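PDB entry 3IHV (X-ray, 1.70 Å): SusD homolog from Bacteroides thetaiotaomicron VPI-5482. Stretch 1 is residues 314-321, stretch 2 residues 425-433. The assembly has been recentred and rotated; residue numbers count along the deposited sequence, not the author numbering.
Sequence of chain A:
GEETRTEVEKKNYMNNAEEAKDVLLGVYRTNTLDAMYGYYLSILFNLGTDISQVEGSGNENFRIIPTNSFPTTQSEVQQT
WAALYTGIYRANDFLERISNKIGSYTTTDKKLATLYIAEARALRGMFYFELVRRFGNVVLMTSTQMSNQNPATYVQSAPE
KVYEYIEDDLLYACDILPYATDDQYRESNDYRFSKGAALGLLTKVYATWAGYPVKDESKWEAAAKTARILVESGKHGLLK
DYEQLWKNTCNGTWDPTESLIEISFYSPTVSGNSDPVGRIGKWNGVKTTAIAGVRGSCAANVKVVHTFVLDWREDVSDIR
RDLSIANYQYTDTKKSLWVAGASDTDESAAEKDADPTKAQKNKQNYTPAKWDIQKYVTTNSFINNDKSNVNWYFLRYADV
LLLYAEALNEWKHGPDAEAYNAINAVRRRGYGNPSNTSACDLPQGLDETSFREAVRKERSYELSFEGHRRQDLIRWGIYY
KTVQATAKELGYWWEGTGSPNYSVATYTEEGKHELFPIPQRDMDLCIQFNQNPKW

Stretch 1, residues 314-321: EDVSDIRR
Stretch 2, residues 425-433: AVRRRGYGN

Stretch 2 carries the last turns of a helix that begins earlier in the chain and runs to Gly430, set against a loop that turns through a type I beta turn from Asp315 to Asp318 and then leads into the helix containing Arg321. The register is set by two CA pairs: Asp318 CA lies 4.6 Å from Tyr431 CA, and Arg320 CA lies 5.7 Å from Gly430 CA.

Val426 (chi1 t) brings CG1 to 3.8 Å from Arg320 NH1. Arg427 starts away from the loop, but its m, m, m chi1-chi3 curls the guanidinium back, leaving NH1 4.0 Å from Arg320 NH2. Acid lies next to this like-charged pair: Asp318 (chi1 t) takes Arg320 NE on OD1 at 3.0 Å and, in a salt bridge, Arg320 NH2 on OD2 at 2.9 Å, while Arg427 NH1 donates to water 1, which donates in turn to Asp315 OD2 and Asp318 OD2.

Gly430, phi/psi -64/-21, is the tight point. Its CA lies over one face of the Arg320 guanidinium, 3.6 Å from NE; an ideal CB would fall 2.5 Å from that NE, so the packing leaves no room for a side chain. Gly430 O accepts from Ile319 N at 2.9 Å, the one direct hydrogen bond between the stretches. Asp318 OD1 also caps Arg320 N at 2.9 Å, so one carboxylate both caps the turn into the helix and holds the arginine side chain.

Tyr431 leaves the helix at -100/12. With chi1 -80° and chi2 66°, its ring lies under Asp318: Asp318 CB sits 4.0 Å from the Tyr431 ring centroid in a CH-pi contact, and Asp318 N is 3.6 Å from Tyr431 CE2 over the face. Tyr431 OH reaches Asp315 CB at 3.4 Å and donates to water 1. Water 3 bridges Ser317 O and Tyr431 O.

Gly432 turns the chain at phi 77°, a value favouring glycine, and its CA meets Ile319 CD1 at 4.0 Å. Asn433, at 56/60, makes no contact with stretch 1.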

# COMPACT_ATOMS: atom_id res chain seq x y z
N GLU A 314 -0.14 19.33 16.77
CA GLU A 314 -0.31 20.77 16.60
C GLU A 314 -1.61 21.14 15.85
O GLU A 314 -2.20 22.16 16.13
CB GLU A 314 0.92 21.36 15.88
CG GLU A 314 2.19 21.28 16.71
CD GLU A 314 2.10 22.08 18.04
OE1 GLU A 314 1.88 23.33 18.01
OE2 GLU A 314 2.23 21.47 19.12
N ASP A 315 -2.04 20.31 14.90
CA ASP A 315 -3.28 20.52 14.11
C ASP A 315 -4.46 19.89 14.82
O ASP A 315 -5.00 18.83 14.43
CB ASP A 315 -3.12 19.89 12.73
CG ASP A 315 -2.02 20.54 11.91
OD1 ASP A 315 -1.58 21.61 12.34
OD2 ASP A 315 -1.65 19.99 10.85
N VAL A 316 -4.87 20.55 15.90
CA VAL A 316 -5.80 19.98 16.83
C VAL A 316 -7.09 19.42 16.23
O VAL A 316 -7.49 18.30 16.57
CB VAL A 316 -6.10 20.99 17.98
CG1 VAL A 316 -7.22 20.50 18.87
CG2 VAL A 316 -4.80 21.22 18.82
N SER A 317 -7.69 20.16 15.33
CA SER A 317 -8.99 19.81 14.79
C SER A 317 -8.96 18.75 13.71
O SER A 317 -10.01 18.35 13.23
CB SER A 317 -9.70 21.07 14.28
OG SER A 317 -9.84 21.99 15.35
N ASP A 318 -7.78 18.28 13.32
CA ASP A 318 -7.67 17.21 12.33
C ASP A 318 -8.11 15.90 12.99
O ASP A 318 -7.38 15.36 13.86
CB ASP A 318 -6.23 17.13 11.86
CG ASP A 318 -6.03 16.16 10.73
OD1 ASP A 318 -6.84 15.21 10.59
OD2 ASP A 318 -5.02 16.33 10.01
N ILE A 319 -9.27 15.39 12.59
CA ILE A 319 -9.85 14.19 13.21
C ILE A 319 -9.14 12.91 12.80
O ILE A 319 -9.35 11.86 13.40
CB ILE A 319 -11.39 14.07 12.98
CG1 ILE A 319 -11.73 13.71 11.53
CG2 ILE A 319 -12.10 15.34 13.51
CD1 ILE A 319 -13.16 13.23 11.35
N ARG A 320 -8.30 12.98 11.79
CA ARG A 320 -7.64 11.78 11.31
C ARG A 320 -6.58 11.32 12.28
O ARG A 320 -6.25 10.16 12.27
CB ARG A 320 -6.97 12.03 9.99
CG ARG A 320 -7.95 12.33 8.87
CD ARG A 320 -7.24 12.79 7.62
NE ARG A 320 -6.58 14.09 7.84
CZ ARG A 320 -5.98 14.80 6.88
NH1 ARG A 320 -5.95 14.38 5.63
NH2 ARG A 320 -5.42 15.95 7.15
N ARG A 321 -6.04 12.24 13.07
CA ARG A 321 -4.92 11.91 13.98
C ARG A 321 -5.30 10.79 14.96
O ARG A 321 -4.65 9.76 14.97
CB ARG A 321 -4.44 13.15 14.70
CG ARG A 321 -3.22 12.91 15.67
CD ARG A 321 -2.74 14.20 16.39
NE ARG A 321 -3.90 14.76 17.07
CZ ARG A 321 -4.64 15.77 16.64
NH1 ARG A 321 -4.34 16.47 15.53
NH2 ARG A 321 -5.71 16.09 17.33
N ALA A 425 -10.21 19.26 -0.66
CA ALA A 425 -11.28 18.26 -0.47
C ALA A 425 -10.84 17.27 0.57
O ALA A 425 -11.62 16.89 1.48
CB ALA A 425 -11.61 17.53 -1.76
N VAL A 426 -9.58 16.85 0.44
CA VAL A 426 -9.00 15.91 1.39
C VAL A 426 -8.89 16.52 2.82
O VAL A 426 -9.26 15.86 3.80
CB VAL A 426 -7.65 15.38 0.92
CG1 VAL A 426 -7.00 14.54 2.02
CG2 VAL A 426 -7.86 14.56 -0.35
N ARG A 427 -8.43 17.75 2.92
CA ARG A 427 -8.31 18.43 4.22
C ARG A 427 -9.70 18.61 4.88
O ARG A 427 -9.86 18.40 6.08
CB ARG A 427 -7.72 19.83 4.03
CG ARG A 427 -6.38 19.96 3.34
CD ARG A 427 -5.24 19.91 4.20
NE ARG A 427 -5.31 20.89 5.31
CZ ARG A 427 -4.68 20.69 6.46
NH1 ARG A 427 -3.91 19.61 6.62
NH2 ARG A 427 -4.83 21.54 7.47
N ARG A 428 -10.69 19.01 4.10
CA ARG A 428 -12.02 19.22 4.66
C ARG A 428 -12.59 17.93 5.24
O ARG A 428 -13.14 17.90 6.33
CB ARG A 428 -12.94 19.80 3.57
CG ARG A 428 -12.54 21.24 3.24
CD ARG A 428 -13.23 21.75 2.01
NE ARG A 428 -12.85 23.11 1.71
CZ ARG A 428 -13.41 23.87 0.76
NH1 ARG A 428 -14.40 23.39 -0.00
NH2 ARG A 428 -12.99 25.12 0.57
N ARG A 429 -12.48 16.84 4.49
CA ARG A 429 -12.98 15.58 5.00
C ARG A 429 -12.19 15.22 6.28
O ARG A 429 -12.78 14.73 7.26
CB ARG A 429 -12.87 14.50 3.92
CG ARG A 429 -13.63 13.23 4.19
CD ARG A 429 -12.84 12.23 5.01
NE ARG A 429 -11.72 11.70 4.29
CZ ARG A 429 -11.74 10.65 3.47
NH1 ARG A 429 -12.87 9.98 3.23
NH2 ARG A 429 -10.61 10.24 2.91
N GLY A 430 -10.88 15.45 6.24
CA GLY A 430 -9.98 15.13 7.37
C GLY A 430 -10.25 15.94 8.62
O GLY A 430 -9.88 15.52 9.73
N TYR A 431 -10.92 17.09 8.47
CA TYR A 431 -11.35 17.92 9.60
C TYR A 431 -12.82 17.74 9.95
O TYR A 431 -13.40 18.52 10.72
CB TYR A 431 -11.01 19.38 9.32
CG TYR A 431 -9.54 19.71 9.61
CD1 TYR A 431 -8.52 19.16 8.86
CD2 TYR A 431 -9.20 20.60 10.63
CE1 TYR A 431 -7.18 19.46 9.13
CE2 TYR A 431 -7.88 20.89 10.91
CZ TYR A 431 -6.88 20.33 10.16
OH TYR A 431 -5.56 20.64 10.42
N GLY A 432 -13.45 16.71 9.38
CA GLY A 432 -14.85 16.40 9.67
C GLY A 432 -15.85 17.30 8.96
O GLY A 432 -16.96 17.51 9.45
N ASN A 433 -15.47 17.80 7.79
CA ASN A 433 -16.36 18.61 6.95
C ASN A 433 -16.90 19.82 7.71
O ASN A 433 -18.12 19.97 7.88
CB ASN A 433 -17.51 17.72 6.45
CG ASN A 433 -17.01 16.41 5.94
OD1 ASN A 433 -16.27 16.39 4.97
ND2 ASN A 433 -17.38 15.31 6.60
O HOH W 1 -3.77 18.69 9.46
O HOH W 2 -2.00 21.67 8.63
O HOH W 3 -12.53 19.02 13.45